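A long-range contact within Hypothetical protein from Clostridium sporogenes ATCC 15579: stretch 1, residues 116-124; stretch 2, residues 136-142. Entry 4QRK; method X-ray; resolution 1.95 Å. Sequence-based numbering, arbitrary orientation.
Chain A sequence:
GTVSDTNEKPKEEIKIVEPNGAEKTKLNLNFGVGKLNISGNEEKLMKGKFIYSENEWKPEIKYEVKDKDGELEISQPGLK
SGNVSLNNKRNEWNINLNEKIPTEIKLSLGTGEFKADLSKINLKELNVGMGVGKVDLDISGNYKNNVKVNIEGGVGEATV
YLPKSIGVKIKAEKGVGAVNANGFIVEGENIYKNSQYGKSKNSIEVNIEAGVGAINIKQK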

ATOM      1  N   ALA A 116       1.860  -4.472   3.881  1.00 24.80           N
ATOM      2  CA  ALA A 116       2.200  -3.187   4.476  1.00 25.87           C
ATOM      3  C   ALA A 116       1.567  -2.958   5.837  1.00 29.33           C
ATOM      4  O   ALA A 116       0.358  -3.153   6.035  1.00 25.77           O
ATOM      5  CB  ALA A 116       1.834  -1.997   3.536  1.00 27.81           C
ATOM      6  N   ASP A 117       2.412  -2.534   6.759  1.00 23.96           N
ATOM      7  CA  ASP A 117       1.959  -2.036   8.032  1.00 23.56           C
ATOM      8  C   ASP A 117       2.037  -0.559   7.972  1.00 19.92           C
ATOM      9  O   ASP A 117       3.126   0.016   8.042  1.00 28.31           O
ATOM     10  CB  ASP A 117       2.829  -2.515   9.176  1.00 22.54           C
ATOM     11  CG  ASP A 117       2.354  -1.960  10.533  1.00 30.15           C
ATOM     12  OD1 ASP A 117       1.211  -1.472  10.622  1.00 26.46           O
ATOM     13  OD2 ASP A 117       3.139  -1.973  11.498  1.00 29.53           O
ATOM     14  N   LEU A 118       0.874   0.087   7.875  1.00 23.65           N
ATOM     15  CA  LEU A 118       0.822   1.541   7.818  1.00 23.56           C
ATOM     16  C   LEU A 118       0.153   2.100   9.068  1.00 26.39           C
ATOM     17  O   LEU A 118      -0.210   3.260   9.113  1.00 29.78           O
ATOM     18  CB  LEU A 118       0.048   2.009   6.587  1.00 24.79           C
ATOM     19  CG  LEU A 118       0.543   1.518   5.218  1.00 27.95           C
ATOM     20  CD1 LEU A 118      -0.390   1.910   4.086  1.00 27.88           C
ATOM     21  CD2 LEU A 118       2.010   1.930   4.907  1.00 28.90           C
ATOM     22  N   SER A 119       0.037   1.289  10.099  1.00 28.29           N
ATOM     23  CA  SER A 119      -0.629   1.712  11.329  1.00 29.97           C
ATOM     24  C   SER A 119       0.150   2.760  12.083  1.00 31.68           C
ATOM     25  O   SER A 119      -0.417   3.445  12.870  1.00 27.64           O
ATOM     26  CB  SER A 119      -0.879   0.533  12.253  1.00 30.39           C
ATOM     27  OG  SER A 119       0.342  -0.113  12.597  1.00 28.33           O
ATOM     28  N   LYS A 120       1.437   2.911  11.823  1.00 29.92           N
ATOM     29  CA  LYS A 120       2.240   3.907  12.538  1.00 26.90           C
ATOM     30  C   LYS A 120       2.598   5.111  11.702  1.00 29.44           C
ATOM     31  O   LYS A 120       3.306   5.984  12.152  1.00 36.01           O
ATOM     32  CB  LYS A 120       3.522   3.258  13.077  1.00 30.54           C
ATOM     33  CG  LYS A 120       3.180   2.182  14.106  1.00 37.64           C
ATOM     34  CD  LYS A 120       4.405   1.663  14.745  1.00 47.69           C
ATOM     35  CE  LYS A 120       4.101   0.966  16.029  1.00 56.37           C
ATOM     36  NZ  LYS A 120       5.372   0.476  16.633  1.00 64.02           N
ATOM     37  N   ILE A 121       2.138   5.123  10.466  1.00 26.91           N
ATOM     38  CA  ILE A 121       2.457   6.193   9.521  1.00 28.20           C
ATOM     39  C   ILE A 121       1.406   7.281   9.685  1.00 26.61           C
ATOM     40  O   ILE A 121       0.237   6.984   9.939  1.00 26.33           O
ATOM     41  CB  ILE A 121       2.358   5.637   8.090  1.00 32.44           C
ATOM     42  CG1 ILE A 121       3.298   4.445   7.917  1.00 35.96           C
ATOM     43  CG2 ILE A 121       2.643   6.671   7.014  1.00 35.15           C
ATOM     44  CD1 ILE A 121       4.710   4.745   8.245  1.00 30.78           C
ATOM     45  N   ASN A 122       1.812   8.522   9.492  1.00 22.74           N
ATOM     46  CA  ASN A 122       0.909   9.663   9.431  1.00 27.00           C
ATOM     47  C   ASN A 122       0.272   9.695   8.053  1.00 30.75           C
ATOM     48  O   ASN A 122       0.562  10.545   7.224  1.00 28.51           O
ATOM     49  CB  ASN A 122       1.692  10.944   9.675  1.00 27.49           C
ATOM     50  CG  ASN A 122       0.803  12.176   9.870  1.00 29.15           C
ATOM     51  OD1 ASN A 122      -0.418  12.092   9.902  1.00 31.97           O
ATOM     52  ND2 ASN A 122       1.439  13.330   9.990  1.00 30.68           N
ATOM     53  N   LEU A 123      -0.591   8.722   7.806  1.00 32.47           N
ATOM     54  CA  LEU A 123      -1.103   8.466   6.480  1.00 22.27           C
ATOM     55  C   LEU A 123      -2.214   9.442   6.107  1.00 26.99           C
ATOM     56  O   LEU A 123      -3.125   9.681   6.898  1.00 28.63           O
ATOM     57  CB  LEU A 123      -1.609   7.035   6.434  1.00 26.71           C
ATOM     58  CG  LEU A 123      -2.069   6.499   5.095  1.00 29.26           C
ATOM     59  CD1 LEU A 123      -0.905   6.492   4.116  1.00 29.22           C
ATOM     60  CD2 LEU A 123      -2.702   5.091   5.287  1.00 26.51           C
ATOM     61  N   LYS A 124      -2.169   9.970   4.883  1.00 26.37           N
ATOM     62  CA  LYS A 124      -3.276  10.801   4.378  1.00 30.99           C
ATOM     63  C   LYS A 124      -4.032  10.075   3.261  1.00 27.98           C
ATOM     64  O   LYS A 124      -5.246  10.136   3.170  1.00 26.33           O
ATOM     65  CB  LYS A 124      -2.780  12.135   3.811  1.00 34.68           C
ATOM     66  CG  LYS A 124      -1.869  12.934   4.726  1.00 49.24           C
ATOM     67  CD  LYS A 124      -2.550  13.402   6.004  1.00 61.98           C
ATOM     68  CE  LYS A 124      -1.529  13.483   7.135  1.00 72.66           C
ATOM     69  NZ  LYS A 124      -1.941  14.317   8.298  1.00 77.19           N
ATOM     70  N   ASP A 136      -2.141  -7.268   1.542  1.00 25.92           N
ATOM     71  CA  ASP A 136      -2.451  -7.366   3.001  1.00 25.26           C
ATOM     72  C   ASP A 136      -1.983  -6.094   3.656  1.00 24.10           C
ATOM     73  O   ASP A 136      -0.770  -5.799   3.651  1.00 27.82           O
ATOM     74  CB  ASP A 136      -1.747  -8.561   3.676  1.00 26.23           C
ATOM     75  CG  ASP A 136      -2.259  -9.907   3.196  1.00 42.83           C
ATOM     76  OD1 ASP A 136      -1.780 -10.399   2.148  1.00 45.78           O
ATOM     77  OD2 ASP A 136      -3.112 -10.496   3.896  1.00 53.77           O
ATOM     78  N   LEU A 137      -2.918  -5.322   4.206  1.00 21.73           N
ATOM     79  CA  LEU A 137      -2.645  -3.983   4.675  1.00 22.94           C
ATOM     80  C   LEU A 137      -3.182  -3.764   6.050  1.00 20.87           C
ATOM     81  O   LEU A 137      -4.377  -4.039   6.311  1.00 28.64           O
ATOM     82  CB  LEU A 137      -3.363  -2.953   3.804  1.00 22.25           C
ATOM     83  CG  LEU A 137      -2.945  -2.625   2.403  1.00 48.62           C
ATOM     84  CD1 LEU A 137      -3.985  -1.696   1.806  1.00 52.99           C
ATOM     85  CD2 LEU A 137      -1.597  -1.960   2.491  1.00 50.73           C
ATOM     86  N   ASP A 138      -2.314  -3.283   6.924  1.00 20.80           N
ATOM     87  CA  ASP A 138      -2.710  -2.877   8.249  1.00 22.48           C
ATOM     88  C   ASP A 138      -2.794  -1.376   8.208  1.00 23.76           C
ATOM     89  O   ASP A 138      -1.797  -0.670   8.135  1.00 22.35           O
ATOM     90  CB  ASP A 138      -1.732  -3.345   9.311  1.00 29.83           C
ATOM     91  CG  ASP A 138      -2.230  -3.068  10.717  1.00 37.93           C
ATOM     92  OD1 ASP A 138      -3.034  -2.104  10.902  1.00 31.04           O
ATOM     93  OD2 ASP A 138      -1.822  -3.817  11.633  1.00 34.10           O
ATOM     94  N   ILE A 139      -4.016  -0.886   8.221  1.00 22.94           N
ATOM     95  CA  ILE A 139      -4.236   0.552   8.327  1.00 26.84           C
ATOM     96  C   ILE A 139      -5.100   0.799   9.545  1.00 28.23           C
ATOM     97  O   ILE A 139      -6.087   1.511   9.489  1.00 29.80           O
ATOM     98  CB  ILE A 139      -4.861   1.154   7.063  1.00 30.67           C
ATOM     99  CG1 ILE A 139      -5.989   0.293   6.567  1.00 41.87           C
ATOM    100  CG2 ILE A 139      -3.861   1.195   5.936  1.00 36.74           C
ATOM    101  CD1 ILE A 139      -6.876   1.010   5.532  1.00 47.43           C
ATOM    102  N   SER A 140      -4.665   0.255  10.675  1.00 29.01           N
ATOM    103  CA  SER A 140      -5.445   0.284  11.913  1.00 25.85           C
ATOM    104  C   SER A 140      -4.922   1.343  12.900  1.00 30.11           C
ATOM    105  O   SER A 140      -5.200   1.303  14.078  1.00 35.72           O
ATOM    106  CB  SER A 140      -5.460  -1.121  12.560  1.00 26.69           C
ATOM    107  OG  SER A 140      -4.168  -1.499  13.062  1.00 27.86           O
ATOM    108  N   GLY A 141      -4.175   2.302  12.404  1.00 28.00           N
ATOM    109  CA  GLY A 141      -3.701   3.387  13.238  1.00 28.86           C
ATOM    110  C   GLY A 141      -4.803   4.345  13.731  1.00 30.24           C
ATOM    111  O   GLY A 141      -5.921   4.418  13.189  1.00 35.84           O
ATOM    112  N   ASN A 142      -4.462   5.084  14.775  1.00 36.64           N
ATOM    113  CA  ASN A 142      -5.299   6.149  15.291  1.00 47.67           C
ATOM    114  C   ASN A 142      -4.951   7.435  14.534  1.00 38.93           C
ATOM    115  O   ASN A 142      -4.260   8.311  15.034  1.00 44.54           O
ATOM    116  CB  ASN A 142      -5.054   6.285  16.793  1.00 63.20           C
ATOM    117  CG  ASN A 142      -5.943   7.323  17.430  1.00 80.51           C
ATOM    118  OD1 ASN A 142      -5.467   8.247  18.095  1.00 81.86           O
ATOM    119  ND2 ASN A 142      -7.245   7.195  17.209  1.00 82.98           N
TER
HETATM  120  O   HOH W   1      -1.318   5.838  14.687  1.00 60.45           O

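Where two parallel strands end side by side, the two stretches must still fit after the ladder of hydrogen bonds runs out, and this contact illustrates how a residue without a side chain can admit a close neighbour. The ladder itself is short. Ala116 N donates to Asp136 O (3.0 Å), Asp138 N to Ala116 O (2.8 Å, nearly linear), and Leu118 N to Asp138 O (2.8 Å), so the backbone of one stretch grips alternate residues of the other.

On one face of the sheet the fit is apolar. The methyl of Ala116 is a low bump, and Leu137, whose side chain ends nearer the partner strand than it begins, lays CD2 3.6 Å from Ala116 CB. Beyond it, Leu118 CD1 approaches Ile139 CG2 at 4.0 Å, and Ile139 CG2 also meets Leu123 CD2 at 4.1 Å. One branch of Ile139 thus sits against two leucines, one opening the type I turn from Leu118 to Ile121 and the other, Leu123, two residues past its end.

Asp117 and Asp138 share the other face, with Asp117 OD1 4.0 Å from Asp138 OD2, an approach of like charges. Each aspartate is engaged by a serine two residues on: Ser119 OG and N donate to Asp117 OD1 (2.6 and 3.0 Å), while Ser140 OG and N donate to Asp138 OD1 (2.5 and 2.9 Å). The same small motif is therefore repeated in both stretches, and Ser119 CB packs 3.7 Å from Asp138 OD1.

The closest CA to CA approach follows. Gly141 CA lies 4.0 Å from Ser119 CA and 3.3 Å from Ser119 O, which it meets through a CA-H...O contact. Here the carbonyl is the bump and the bare glycine the hollow: an ideal CB on Gly141 would fall 2.4 Å from Ser119 O, a clash. A water donating to Ser119 O (3.1 Å) also accepts a weak hydrogen bond from Asn142 N (3.2 Å), linking the stretches just past the glycine.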